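Local coordinates for protein ethylbenzene dehydrogenase alpha-subunit (Aromatoleum aromaticum, PDB 2IVF) that belongs to the molybdopterin oxidoreductase family and binds a molybdenum atom, an iron/sulfur cluster, MGD and MD1 in one chain, at residues V161-A166 and W688-L693; E327-P332 and G469-P474; P522-E527 and H808-Q813; W565-L570 and A824-P829. All coordinates share one frame; numbering follows the deposited sequence.

Interaction 1. Residues V161-A166 and W688-L693; sequences VSWDEA and WDAIAL
Trp163 and Ala690 bring the backbones of 161-166 and 688-693 closest, at 8.6 Å between their CA atoms, a gap wide enough to be bridged by one large side chain. The structural element is a capped helix start docked on the flank of a second helix: Ser162 is the N-cap of helix 163-181, its OG accepting from Glu165 N at 3.0 Å, while 688-693 is part of helix 687-704. The indole of Trp163, first residue past the cap, does the bridging. Its six-membered ring reaches the second helix with CH2 3.7 Å from Ala690 CB, and the small methyl lets the ring come close to the helix backbone, with CZ3 4.1 Å from Ala690 CA. One turn further on, Leu693 meets the same indole nearer its root, its side chain running at a slant to the tryptophan. Leu693 CG lies anti to the backbone N (chi1 180°), a setting that sends the branch ending in CD2 toward the helix start. The contact is apolar, yet the indole is also tied down at its polar end, since Trp163 NE1 donates to the backbone O of Glu683, and Arg685 makes a cation-pi contact with the ring. Leu650 and Pro651 of strand 648-651 pack against Trp163 as well, so the tryptophan joins the two helices to the mixed sheet. Charge adds a second tie, a salt bridge from Asp164 to Lys697 further along helix 687-704. On the CE3 corner of the six-membered ring, Leu693 CD2 lies 4.0 Å from Trp163 CE3.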
loop_
_atom_site.group_PDB
_atom_site.type_symbol
_atom_site.label_atom_id
_atom_site.label_comp_id
_atom_site.label_asym_id
_atom_site.label_seq_id
_atom_site.Cartn_x
_atom_site.Cartn_y
_atom_site.Cartn_z
ATOM N N VAL A 161 15.538 20.482 21.983
ATOM C CA VAL A 161 15.182 21.375 23.088
ATOM C C VAL A 161 14.131 20.671 23.933
ATOM O O VAL A 161 13.636 19.629 23.519
ATOM C CB VAL A 161 14.595 22.683 22.552
ATOM C CG1 VAL A 161 15.625 23.384 21.664
ATOM C CG2 VAL A 161 13.324 22.387 21.768
ATOM N N SER A 162 13.766 21.265 25.068
ATOM C CA SER A 162 12.765 20.704 25.936
ATOM C C SER A 162 11.400 21.014 25.377
ATOM O O SER A 162 11.224 21.981 24.623
ATOM C CB SER A 162 12.845 21.242 27.349
ATOM O OG SER A 162 12.580 22.644 27.398
ATOM N N TRP A 163 10.423 20.207 25.770
ATOM C CA TRP A 163 9.032 20.518 25.464
ATOM C C TRP A 163 8.684 21.912 26.008
ATOM O O TRP A 163 7.935 22.667 25.425
ATOM C CB TRP A 163 8.101 19.492 26.087
ATOM C CG TRP A 163 7.839 18.354 25.247
ATOM C CD1 TRP A 163 8.470 17.163 25.272
ATOM C CD2 TRP A 163 6.859 18.280 24.233
ATOM N NE1 TRP A 163 7.959 16.331 24.303
ATOM C CE2 TRP A 163 6.944 16.995 23.663
ATOM C CE3 TRP A 163 5.904 19.177 23.745
ATOM C CZ2 TRP A 163 6.107 16.581 22.637
ATOM C CZ3 TRP A 163 5.068 18.764 22.734
ATOM C CH2 TRP A 163 5.177 17.478 22.183
ATOM N N ASP A 164 9.230 22.240 27.137
ATOM C CA ASP A 164 8.968 23.535 27.727
ATOM C C ASP A 164 9.405 24.685 26.824
ATOM O O ASP A 164 8.668 25.641 26.616
ATOM C CB ASP A 164 9.710 23.631 29.032
ATOM C CG ASP A 164 9.107 24.632 29.938
ATOM O OD1 ASP A 164 8.045 24.297 30.501
ATOM O OD2 ASP A 164 9.704 25.733 30.059
ATOM N N GLU A 165 10.615 24.593 26.307
ATOM C CA GLU A 165 11.125 25.625 25.405
ATOM C C GLU A 165 10.306 25.677 24.136
ATOM O O GLU A 165 9.873 26.766 23.710
ATOM C CB GLU A 165 12.591 25.366 25.061
ATOM C CG GLU A 165 13.097 26.209 23.872
ATOM C CD GLU A 165 14.601 26.304 23.763
ATOM O OE1 GLU A 165 15.309 25.708 24.581
ATOM O OE2 GLU A 165 15.071 27.013 22.867
ATOM N N ALA A 166 10.068 24.496 23.549
ATOM C CA ALA A 166 9.371 24.350 22.248
ATOM C C ALA A 166 7.908 24.824 22.320
ATOM O O ALA A 166 7.475 25.674 21.534
ATOM C CB ALA A 166 9.479 22.926 21.758
ATOM N N TRP A 688 -3.096 15.220 21.858
ATOM C CA TRP A 688 -3.987 15.942 22.794
ATOM C C TRP A 688 -3.190 16.596 23.923
ATOM O O TRP A 688 -3.401 17.771 24.253
ATOM C CB TRP A 688 -5.048 14.989 23.379
ATOM C CG TRP A 688 -6.026 15.670 24.240
ATOM C CD1 TRP A 688 -5.896 15.971 25.579
ATOM C CD2 TRP A 688 -7.321 16.118 23.854
ATOM N NE1 TRP A 688 -7.014 16.633 26.011
ATOM C CE2 TRP A 688 -7.917 16.702 24.982
ATOM C CE3 TRP A 688 -8.044 16.075 22.659
ATOM C CZ2 TRP A 688 -9.181 17.295 24.937
ATOM C CZ3 TRP A 688 -9.320 16.621 22.638
ATOM C CH2 TRP A 688 -9.866 17.226 23.761
ATOM N N ASP A 689 -2.278 15.819 24.512
ATOM C CA ASP A 689 -1.412 16.280 25.598
ATOM C C ASP A 689 -0.467 17.401 25.127
ATOM O O ASP A 689 -0.373 18.456 25.767
ATOM C CB ASP A 689 -0.603 15.102 26.132
ATOM C CG ASP A 689 0.395 15.525 27.163
ATOM O OD1 ASP A 689 0.012 16.288 28.075
ATOM O OD2 ASP A 689 1.547 15.084 27.040
ATOM N N ALA A 690 0.162 17.190 23.966
ATOM C CA ALA A 690 1.006 18.212 23.297
ATOM C C ALA A 690 0.275 19.518 23.103
ATOM O O ALA A 690 0.802 20.584 23.476
ATOM C CB ALA A 690 1.502 17.691 21.934
ATOM N N ILE A 691 -0.947 19.433 22.572
ATOM C CA ILE A 691 -1.775 20.614 22.338
ATOM C C ILE A 691 -2.254 21.210 23.628
ATOM O O ILE A 691 -2.302 22.451 23.805
ATOM C CB ILE A 691 -2.959 20.291 21.411
ATOM C CG1 ILE A 691 -2.422 20.055 19.996
ATOM C CG2 ILE A 691 -4.016 21.453 21.435
ATOM C CD1 ILE A 691 -3.304 19.235 19.063
ATOM N N ALA A 692 -2.579 20.353 24.586
ATOM C CA ALA A 692 -2.948 20.851 25.893
ATOM C C ALA A 692 -1.806 21.705 26.466
ATOM O O ALA A 692 -2.033 22.805 27.002
ATOM C CB ALA A 692 -3.314 19.660 26.837
ATOM N N LEU A 693 -0.576 21.204 26.328
ATOM C CA LEU A 693 0.599 21.865 26.869
ATOM C C LEU A 693 0.848 23.193 26.169
ATOM O O LEU A 693 1.122 24.170 26.823
ATOM C CB LEU A 693 1.837 20.980 26.736
ATOM C CG LEU A 693 3.179 21.542 27.263
ATOM C CD1 LEU A 693 3.081 22.081 28.714
ATOM C CD2 LEU A 693 4.174 20.388 27.157
#

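Interaction 2. Residues E327-P332 and G469-P474; sequences EQTDLP and GNWGKP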
loop_
_atom_site.group_PDB
_atom_site.type_symbol
_atom_site.label_atom_id
_atom_site.label_comp_id
_atom_site.label_asym_id
_atom_site.label_seq_id
_atom_site.Cartn_x
_atom_site.Cartn_y
_atom_site.Cartn_z
ATOM N N GLU A 327 -39.892 9.010 -11.696
ATOM C CA GLU A 327 -40.141 9.238 -10.270
ATOM C C GLU A 327 -38.974 9.953 -9.600
ATOM O O GLU A 327 -39.182 10.900 -8.820
ATOM C CB GLU A 327 -40.447 7.883 -9.617
ATOM C CG GLU A 327 -40.426 7.794 -8.120
ATOM C CD GLU A 327 -40.514 6.332 -7.689
ATOM O OE1 GLU A 327 -41.635 5.768 -7.793
ATOM O OE2 GLU A 327 -39.469 5.753 -7.290
ATOM N N GLN A 328 -37.756 9.519 -9.910
ATOM C CA GLN A 328 -36.597 9.827 -9.117
ATOM C C GLN A 328 -35.869 11.068 -9.561
ATOM O O GLN A 328 -35.088 11.605 -8.795
ATOM C CB GLN A 328 -35.595 8.656 -9.126
ATOM C CG GLN A 328 -36.052 7.369 -8.469
ATOM C CD GLN A 328 -36.043 7.471 -6.953
ATOM O OE1 GLN A 328 -35.039 7.845 -6.363
ATOM N NE2 GLN A 328 -37.173 7.173 -6.324
ATOM N N THR A 329 -36.113 11.519 -10.790
ATOM C CA THR A 329 -35.236 12.496 -11.419
ATOM C C THR A 329 -35.986 13.652 -12.046
ATOM O O THR A 329 -37.208 13.673 -12.074
ATOM C CB THR A 329 -34.379 11.874 -12.538
ATOM O OG1 THR A 329 -35.200 11.743 -13.704
ATOM C CG2 THR A 329 -33.788 10.522 -12.127
ATOM N N ASP A 330 -35.202 14.619 -12.523
ATOM C CA ASP A 330 -35.734 15.785 -13.174
ATOM C C ASP A 330 -35.983 15.525 -14.649
ATOM O O ASP A 330 -36.452 16.413 -15.336
ATOM C CB ASP A 330 -34.842 17.012 -12.955
ATOM C CG ASP A 330 -33.486 16.917 -13.633
ATOM O OD1 ASP A 330 -33.030 15.783 -13.935
ATOM O OD2 ASP A 330 -32.873 18.003 -13.855
ATOM N N LEU A 331 -35.708 14.307 -15.130
ATOM C CA LEU A 331 -35.871 14.034 -16.555
ATOM C C LEU A 331 -37.278 14.349 -17.095
ATOM O O LEU A 331 -37.411 14.796 -18.220
ATOM C CB LEU A 331 -35.417 12.603 -16.935
ATOM C CG LEU A 331 -33.955 12.194 -16.711
ATOM C CD1 LEU A 331 -33.652 10.988 -17.606
ATOM C CD2 LEU A 331 -32.973 13.294 -16.931
ATOM N N PRO A 332 -38.349 14.085 -16.320
ATOM C CA PRO A 332 -39.665 14.530 -16.815
ATOM C C PRO A 332 -40.067 15.979 -16.504
ATOM O O PRO A 332 -41.162 16.366 -16.863
ATOM C CB PRO A 332 -40.625 13.581 -16.095
ATOM C CG PRO A 332 -39.967 13.346 -14.814
ATOM C CD PRO A 332 -38.490 13.257 -15.100
ATOM N N GLY A 469 -32.183 2.596 -13.422
ATOM C CA GLY A 469 -32.790 2.376 -12.113
ATOM C C GLY A 469 -31.831 1.799 -11.091
ATOM O O GLY A 469 -32.253 1.073 -10.183
ATOM N N ASN A 470 -30.557 2.164 -11.192
ATOM C CA ASN A 470 -29.528 1.539 -10.351
ATOM C C ASN A 470 -29.128 2.396 -9.144
ATOM O O ASN A 470 -27.951 2.698 -8.916
ATOM C CB ASN A 470 -28.306 1.130 -11.215
ATOM C CG ASN A 470 -28.431 -0.257 -11.754
ATOM O OD1 ASN A 470 -28.311 -0.498 -12.988
ATOM N ND2 ASN A 470 -28.659 -1.196 -10.857
ATOM N N TRP A 471 -30.131 2.747 -8.343
ATOM C CA TRP A 471 -29.858 3.236 -6.981
ATOM C C TRP A 471 -30.987 2.941 -6.045
ATOM O O TRP A 471 -32.096 2.608 -6.480
ATOM C CB TRP A 471 -29.382 4.707 -6.961
ATOM C CG TRP A 471 -30.426 5.742 -7.221
ATOM C CD1 TRP A 471 -31.559 5.965 -6.487
ATOM C CD2 TRP A 471 -30.385 6.754 -8.233
ATOM N NE1 TRP A 471 -32.229 7.043 -7.006
ATOM C CE2 TRP A 471 -31.521 7.552 -8.070
ATOM C CE3 TRP A 471 -29.488 7.056 -9.267
ATOM C CZ2 TRP A 471 -31.815 8.620 -8.921
ATOM C CZ3 TRP A 471 -29.745 8.133 -10.092
ATOM C CH2 TRP A 471 -30.911 8.905 -9.928
ATOM N N GLY A 472 -30.663 2.996 -4.752
ATOM C CA GLY A 472 -31.608 2.743 -3.705
ATOM C C GLY A 472 -31.975 1.295 -3.488
ATOM O O GLY A 472 -32.935 1.001 -2.774
ATOM N N LYS A 473 -31.146 0.407 -4.045
ATOM C CA LYS A 473 -31.414 -1.022 -4.058
ATOM C C LYS A 473 -30.182 -1.805 -3.615
ATOM O O LYS A 473 -29.020 -1.345 -3.744
ATOM C CB LYS A 473 -31.817 -1.449 -5.464
ATOM C CG LYS A 473 -33.034 -0.752 -6.025
ATOM C CD LYS A 473 -33.115 -0.980 -7.558
ATOM C CE LYS A 473 -34.362 -0.290 -8.102
ATOM N NZ LYS A 473 -34.491 -0.431 -9.568
ATOM N N PRO A 474 -30.421 -2.961 -3.021
ATOM C CA PRO A 474 -29.286 -3.809 -2.690
ATOM C C PRO A 474 -28.420 -4.019 -3.903
ATOM O O PRO A 474 -28.942 -4.158 -5.010
ATOM C CB PRO A 474 -29.947 -5.112 -2.259
ATOM C CG PRO A 474 -31.220 -4.733 -1.721
ATOM C CD PRO A 474 -31.691 -3.559 -2.583
#
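A Schellman motif at Gly469 ends helix 454-467 and turns the chain so that Trp471 can meet Gln328, at the close of helix 322-328. This is a buried join between a helix end and a loop, and a polar bond lies at its middle. Trp471 NE1 donates to Gln328 OE1 over 3.0 Å with an N-H...O angle of 165°. The acceptor sits at the edge of the indole, in the ring plane, but the donor is tilted 33° from the plane of the amide carbonyl; amide and ring stand steeply to each other. Gln328 bends at its second torsion (chi2 -75°), which folds the amide back beside the indole and keeps the aliphatic root in contact too: CB is 3.8 Å from Trp471 CZ2. At the far end of the ring, Trp471 CH2 touches the methyl CG2 of Thr329 at 4.0 Å. The hydroxyl of Thr329 is engaged elsewhere; OG1 accepts from Leu331 N in an ST turn and is bonded to Val325 O. Around the indole, Phe324 and Phe232 make edge-to-face contacts.

The other end of the glutamine amide is held as well. Gln328 NE2 donates to Glu327 OE2 at 2.9 Å, nearly in the amide plane, and to His798 O, while Lys802 pairs with the same carboxylate. With the NH2 side committed to two acceptors, the amide has a defined orientation, and its oxygen is the atom presented to the indole. The one polar hydrogen of the buried indole is thereby satisfied, and the bond, with the packing around it, probably limits the ring's rotation; the glutamine is in turn positioned by Glu327 and His798.

Interaction 3. Residues P522-E527 and H808-Q813; sequences PTSTDE and HTRRAQ
The loop that leads into the N-cap of helix 526-540 is fastened to the 808-813 loop by one arginine, Arg810, which reaches across to Thr523. The bond from Arg810 NH1 to Thr523 OG1 is short, 2.8 Å, and fairly straight at 163°, and the hydroxyl oxygen lies close to the guanidinium plane, at its edge. Thr523 places OG1 between its backbone N and carbonyl carbon (chi1 63°), facing the incoming charge. Arg810 itself sits at positive phi, and its chain bends at chi2 before stretching out, so that the guanidinium ends up against the loop.

Asp521, just ahead of 522-527, completes the site: its OD2 forms a salt bridge with Arg810 NH2, its OD1 is hydrogen-bonded to Thr523 OG1, and its backbone O is bonded to Ser524 OG. Threonine and arginine therefore share one aspartate, and because Thr523 OG1 accepts from the arginine, its own hydrogen probably goes to Asp521. A further acceptor for Arg810 NH1 is the backbone O of Arg371.

The base from which Arg810 projects is braced by an ST turn, with Thr809 OG1 accepting from Arg811 N at 3.2 Å. Thr809 N and OG1 in turn approach Gln813 OE1 from the same face of its amide, at 3.1 and 2.9 Å, while Arg811 NH1 returns to Thr809 O. Among the neighbouring elements, Asp526 and Glu527 touch Tyr780 of helix 777-781, while Thr809 and Arg811 pack on Phe356 and Phe358 of strand 356-360.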
loop_
_atom_site.group_PDB
_atom_site.type_symbol
_atom_site.label_atom_id
_atom_site.label_comp_id
_atom_site.label_asym_id
_atom_site.label_seq_id
_atom_site.Cartn_x
_atom_site.Cartn_y
_atom_site.Cartn_z
ATOM N N PRO A 522 -42.565 23.990 4.644
ATOM C CA PRO A 522 -43.138 22.819 5.319
ATOM C C PRO A 522 -42.998 21.481 4.587
ATOM O O PRO A 522 -43.435 20.455 5.115
ATOM C CB PRO A 522 -44.630 23.179 5.454
ATOM C CG PRO A 522 -44.692 24.661 5.275
ATOM C CD PRO A 522 -43.610 24.967 4.294
ATOM N N THR A 523 -42.426 21.493 3.383
ATOM C CA THR A 523 -42.187 20.265 2.637
ATOM C C THR A 523 -40.755 19.805 2.862
ATOM O O THR A 523 -40.354 18.727 2.396
ATOM C CB THR A 523 -42.475 20.455 1.128
ATOM O OG1 THR A 523 -41.580 21.425 0.591
ATOM C CG2 THR A 523 -43.928 20.935 0.902
ATOM N N SER A 524 -39.994 20.609 3.607
ATOM C CA SER A 524 -38.602 20.310 3.892
ATOM C C SER A 524 -38.483 19.021 4.681
ATOM O O SER A 524 -39.383 18.678 5.436
ATOM C CB SER A 524 -37.957 21.430 4.710
ATOM O OG SER A 524 -37.882 22.618 3.954
ATOM N N THR A 525 -37.359 18.331 4.493
ATOM C CA THR A 525 -37.043 17.098 5.226
ATOM C C THR A 525 -35.986 17.329 6.297
ATOM O O THR A 525 -35.277 18.347 6.319
ATOM C CB THR A 525 -36.495 16.036 4.290
ATOM O OG1 THR A 525 -35.328 16.555 3.649
ATOM C CG2 THR A 525 -37.523 15.649 3.232
ATOM N N ASP A 526 -35.858 16.345 7.178
ATOM C CA ASP A 526 -34.790 16.354 8.173
ATOM C C ASP A 526 -33.434 16.594 7.522
ATOM O O ASP A 526 -32.597 17.361 8.032
ATOM C CB ASP A 526 -34.800 15.053 8.994
ATOM C CG ASP A 526 -34.968 13.788 8.133
ATOM O OD1 ASP A 526 -34.667 13.770 6.919
ATOM O OD2 ASP A 526 -35.428 12.785 8.702
ATOM N N GLU A 527 -33.236 15.949 6.375
ATOM C CA GLU A 527 -31.971 16.020 5.655
ATOM C C GLU A 527 -31.650 17.469 5.320
ATOM O O GLU A 527 -30.515 17.919 5.447
ATOM C CB GLU A 527 -32.057 15.187 4.377
ATOM C CG GLU A 527 -30.802 15.246 3.548
ATOM C CD GLU A 527 -30.772 14.283 2.391
ATOM O OE1 GLU A 527 -29.644 14.092 1.867
ATOM O OE2 GLU A 527 -31.839 13.737 2.010
ATOM N N HIS A 808 -32.670 21.735 -5.818
ATOM C CA HIS A 808 -33.559 22.688 -6.481
ATOM C C HIS A 808 -34.914 22.081 -6.915
ATOM O O HIS A 808 -35.989 22.624 -6.582
ATOM C CB HIS A 808 -32.835 23.240 -7.699
ATOM C CG HIS A 808 -33.481 24.442 -8.310
ATOM N ND1 HIS A 808 -33.591 25.648 -7.645
ATOM C CD2 HIS A 808 -34.028 24.636 -9.538
ATOM C CE1 HIS A 808 -34.189 26.528 -8.433
ATOM N NE2 HIS A 808 -34.454 25.943 -9.592
ATOM N N THR A 809 -34.833 20.997 -7.673
ATOM C CA THR A 809 -35.993 20.278 -8.240
ATOM C C THR A 809 -36.640 19.260 -7.311
ATOM O O THR A 809 -37.680 18.656 -7.666
ATOM C CB THR A 809 -35.599 19.496 -9.496
ATOM O OG1 THR A 809 -34.594 18.520 -9.175
ATOM C CG2 THR A 809 -35.117 20.442 -10.610
ATOM N N ARG A 810 -36.018 19.055 -6.148
ATOM C CA ARG A 810 -36.384 18.005 -5.179
ATOM C C ARG A 810 -36.153 16.585 -5.691
ATOM O O ARG A 810 -36.568 15.601 -5.072
ATOM C CB ARG A 810 -37.809 18.152 -4.691
ATOM C CG ARG A 810 -37.998 19.319 -3.732
ATOM C CD ARG A 810 -37.422 19.000 -2.326
ATOM N NE ARG A 810 -37.281 20.229 -1.530
ATOM C CZ ARG A 810 -38.225 20.724 -0.746
ATOM N NH1 ARG A 810 -39.382 20.110 -0.627
ATOM N NH2 ARG A 810 -38.021 21.858 -0.079
ATOM N N ARG A 811 -35.485 16.497 -6.829
ATOM C CA ARG A 811 -35.197 15.231 -7.467
ATOM C C ARG A 811 -33.727 15.076 -7.775
ATOM O O ARG A 811 -32.920 15.981 -7.552
ATOM C CB ARG A 811 -36.026 15.102 -8.735
ATOM C CG ARG A 811 -37.505 15.001 -8.431
ATOM C CD ARG A 811 -38.403 15.742 -9.421
ATOM N NE ARG A 811 -39.756 15.314 -9.107
ATOM C CZ ARG A 811 -40.492 15.788 -8.104
ATOM N NH1 ARG A 811 -40.066 16.806 -7.368
ATOM N NH2 ARG A 811 -41.690 15.276 -7.880
ATOM N N ALA A 812 -33.352 13.866 -8.201
ATOM C CA ALA A 812 -31.985 13.619 -8.630
ATOM C C ALA A 812 -31.914 14.389 -9.944
ATOM O O ALA A 812 -32.648 14.081 -10.865
ATOM C CB ALA A 812 -31.731 12.174 -8.826
ATOM N N GLN A 813 -31.043 15.381 -9.995
ATOM C CA GLN A 813 -31.199 16.478 -10.921
ATOM C C GLN A 813 -30.050 16.537 -11.897
ATOM O O GLN A 813 -28.946 16.852 -11.521
ATOM C CB GLN A 813 -31.284 17.770 -10.157
ATOM C CG GLN A 813 -31.584 18.923 -11.047
ATOM C CD GLN A 813 -31.803 20.202 -10.311
ATOM O OE1 GLN A 813 -32.205 20.189 -9.147
ATOM N NE2 GLN A 813 -31.566 21.326 -10.988
#

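Interaction 4. Residues W565-L570 and A824-P829; sequences WTDPAL and AGESLP
The carboxylates of Asp567 and Glu826 approach from opposite directions with their planes 36° apart, and Asp567 takes a backbone N-H from above its plane: Ala569 N donates to OD1 at 3.1 Å, 70° out of that plane. This is an Asx turn, set within a type I beta turn from Asp567 to Leu570 that docks where helix 819-824 ends in a Schellman motif at Gly825. With one oxygen used inside the turn, the other faces the second loop, and Asp567 OD2 comes to 3.8 Å from Glu826 OE2. Two like charges at that spacing would be costly if left alone. A water donates to both, 2.9 Å from Glu826 OE2 and an unusually short 2.5 Å from Asp567 OD2, a value that is uncertain, and Lys832 forms salt bridges with the same two oxygens, which probably offsets the repulsion and favours the charged state of both acids. Lys832 also bonds Ala824 O, while the remaining oxygen of the glutamate, OE1, is paired with Lys941. Glu826 is extended beyond CG, an outstretched chain that carries its carboxylate to the turn. Beside this polar cluster the two loops also pack through aliphatic groups. The methyl of Ala569 rests 3.7 Å from the carbonyl oxygen Ala824 O, and Leu570, whose CG stands anti to the carbonyl carbon (chi1 -59°), supplies the apolar pair, with CD2 3.7 Å from Ala824 CB.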
loop_
_atom_site.group_PDB
_atom_site.type_symbol
_atom_site.label_atom_id
_atom_site.label_comp_id
_atom_site.label_asym_id
_atom_site.label_seq_id
_atom_site.Cartn_x
_atom_site.Cartn_y
_atom_site.Cartn_z
ATOM N N TRP A 565 -4.821 27.853 -18.761
ATOM C CA TRP A 565 -4.987 26.625 -18.001
ATOM C C TRP A 565 -6.414 26.434 -17.514
ATOM O O TRP A 565 -6.645 25.624 -16.695
ATOM C CB TRP A 565 -4.063 26.621 -16.779
ATOM C CG TRP A 565 -2.615 26.782 -17.120
ATOM C CD1 TRP A 565 -2.025 26.585 -18.348
ATOM C CD2 TRP A 565 -1.572 27.130 -16.225
ATOM N NE1 TRP A 565 -0.673 26.799 -18.258
ATOM C CE2 TRP A 565 -0.369 27.138 -16.963
ATOM C CE3 TRP A 565 -1.533 27.471 -14.862
ATOM C CZ2 TRP A 565 0.849 27.504 -16.384
ATOM C CZ3 TRP A 565 -0.324 27.811 -14.293
ATOM C CH2 TRP A 565 0.855 27.802 -15.051
ATOM N N THR A 566 -7.341 27.229 -18.036
ATOM C CA THR A 566 -8.744 27.231 -17.640
ATOM C C THR A 566 -9.556 26.551 -18.737
ATOM O O THR A 566 -9.191 26.571 -19.903
ATOM C CB THR A 566 -9.235 28.733 -17.506
ATOM O OG1 THR A 566 -8.439 29.420 -16.524
ATOM C CG2 THR A 566 -10.701 28.835 -17.083
ATOM N N ASP A 567 -10.676 25.948 -18.381
ATOM C CA ASP A 567 -11.631 25.417 -19.386
ATOM C C ASP A 567 -11.987 26.541 -20.372
ATOM O O ASP A 567 -12.515 27.573 -19.952
ATOM C CB ASP A 567 -12.871 24.914 -18.619
ATOM C CG ASP A 567 -14.056 24.572 -19.503
ATOM O OD1 ASP A 567 -13.856 24.309 -20.703
ATOM O OD2 ASP A 567 -15.204 24.528 -18.947
ATOM N N PRO A 568 -11.699 26.357 -21.675
ATOM C CA PRO A 568 -11.962 27.396 -22.667
ATOM C C PRO A 568 -13.424 27.724 -22.922
ATOM O O PRO A 568 -13.704 28.715 -23.584
ATOM C CB PRO A 568 -11.341 26.860 -23.958
ATOM C CG PRO A 568 -10.939 25.469 -23.705
ATOM C CD PRO A 568 -11.100 25.144 -22.273
ATOM N N ALA A 569 -14.333 26.898 -22.421
ATOM C CA ALA A 569 -15.760 27.167 -22.479
ATOM C C ALA A 569 -16.176 28.190 -21.443
ATOM O O ALA A 569 -17.327 28.654 -21.458
ATOM C CB ALA A 569 -16.565 25.859 -22.277
ATOM N N LEU A 570 -15.270 28.538 -20.523
ATOM C CA LEU A 570 -15.594 29.525 -19.515
ATOM C C LEU A 570 -15.279 30.919 -20.071
ATOM O O LEU A 570 -14.338 31.096 -20.853
ATOM C CB LEU A 570 -14.858 29.226 -18.193
ATOM C CG LEU A 570 -15.108 27.870 -17.501
ATOM C CD1 LEU A 570 -14.317 27.763 -16.168
ATOM C CD2 LEU A 570 -16.602 27.528 -17.219
ATOM N N ALA A 824 -21.733 28.129 -19.482
ATOM C CA ALA A 824 -20.532 27.261 -19.542
ATOM C C ALA A 824 -20.743 26.014 -20.374
ATOM O O ALA A 824 -19.778 25.286 -20.624
ATOM C CB ALA A 824 -20.115 26.795 -18.146
ATOM N N GLY A 825 -21.984 25.741 -20.757
ATOM C CA GLY A 825 -22.294 24.550 -21.540
ATOM C C GLY A 825 -22.378 23.320 -20.656
ATOM O O GLY A 825 -22.194 22.206 -21.123
ATOM N N GLU A 826 -22.678 23.516 -19.374
ATOM C CA GLU A 826 -22.762 22.377 -18.444
ATOM C C GLU A 826 -24.149 22.172 -17.790
ATOM O O GLU A 826 -24.269 21.481 -16.752
ATOM C CB GLU A 826 -21.691 22.502 -17.361
ATOM C CG GLU A 826 -20.326 22.465 -17.897
ATOM C CD GLU A 826 -19.260 22.371 -16.853
ATOM O OE1 GLU A 826 -19.517 21.813 -15.762
ATOM O OE2 GLU A 826 -18.138 22.838 -17.163
ATOM N N SER A 827 -25.199 22.715 -18.376
ATOM C CA SER A 827 -26.549 22.497 -17.821
ATOM C C SER A 827 -26.940 21.031 -17.813
ATOM O O SER A 827 -27.593 20.573 -16.874
ATOM C CB SER A 827 -27.572 23.292 -18.590
ATOM O OG SER A 827 -27.503 22.985 -19.981
ATOM N N LEU A 828 -26.515 20.286 -18.833
ATOM C CA LEU A 828 -26.617 18.831 -18.818
ATOM C C LEU A 828 -25.243 18.206 -18.637
ATOM O O LEU A 828 -24.226 18.828 -18.971
ATOM C CB LEU A 828 -27.237 18.310 -20.127
ATOM C CG LEU A 828 -28.751 18.452 -20.336
ATOM C CD1 LEU A 828 -29.128 18.052 -21.768
ATOM C CD2 LEU A 828 -29.558 17.609 -19.285
ATOM N N PRO A 829 -25.207 16.949 -18.167
ATOM C CA PRO A 829 -23.904 16.276 -18.155
ATOM C C PRO A 829 -23.375 16.256 -19.595
ATOM O O PRO A 829 -24.136 16.154 -20.539
ATOM C CB PRO A 829 -24.213 14.868 -17.654
ATOM C CG PRO A 829 -25.598 14.959 -17.053
ATOM C CD PRO A 829 -26.303 16.056 -17.748
HETATM O O HOH W 1 -15.809 24.420 -16.489
#

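Interactions 2 and 3 adjoin, with centres 14 Å apart: Gln328 O lies 2.9 Å from Ala812 N and Asp330 N lies 3.1 Å from Ala812 O, probable hydrogen bonds that run the 808-813 loop alongside 327-332. Interaction 4 lies nearby without touching either, its nearest atoms about 6 Å from interaction 2 and about 7 Å from interaction 3. Interaction 1 stands apart, its centre about 50 Å from that of interaction 4 and on the opposite side of the chain's centre. There the side chain of Ala690 is about 8 Å from the bound MD1, near but not touching. In sequence, interaction 2 is nested within the loop closed by interaction 1, whereas interactions 3 and 4 each cross interaction 1, and each other.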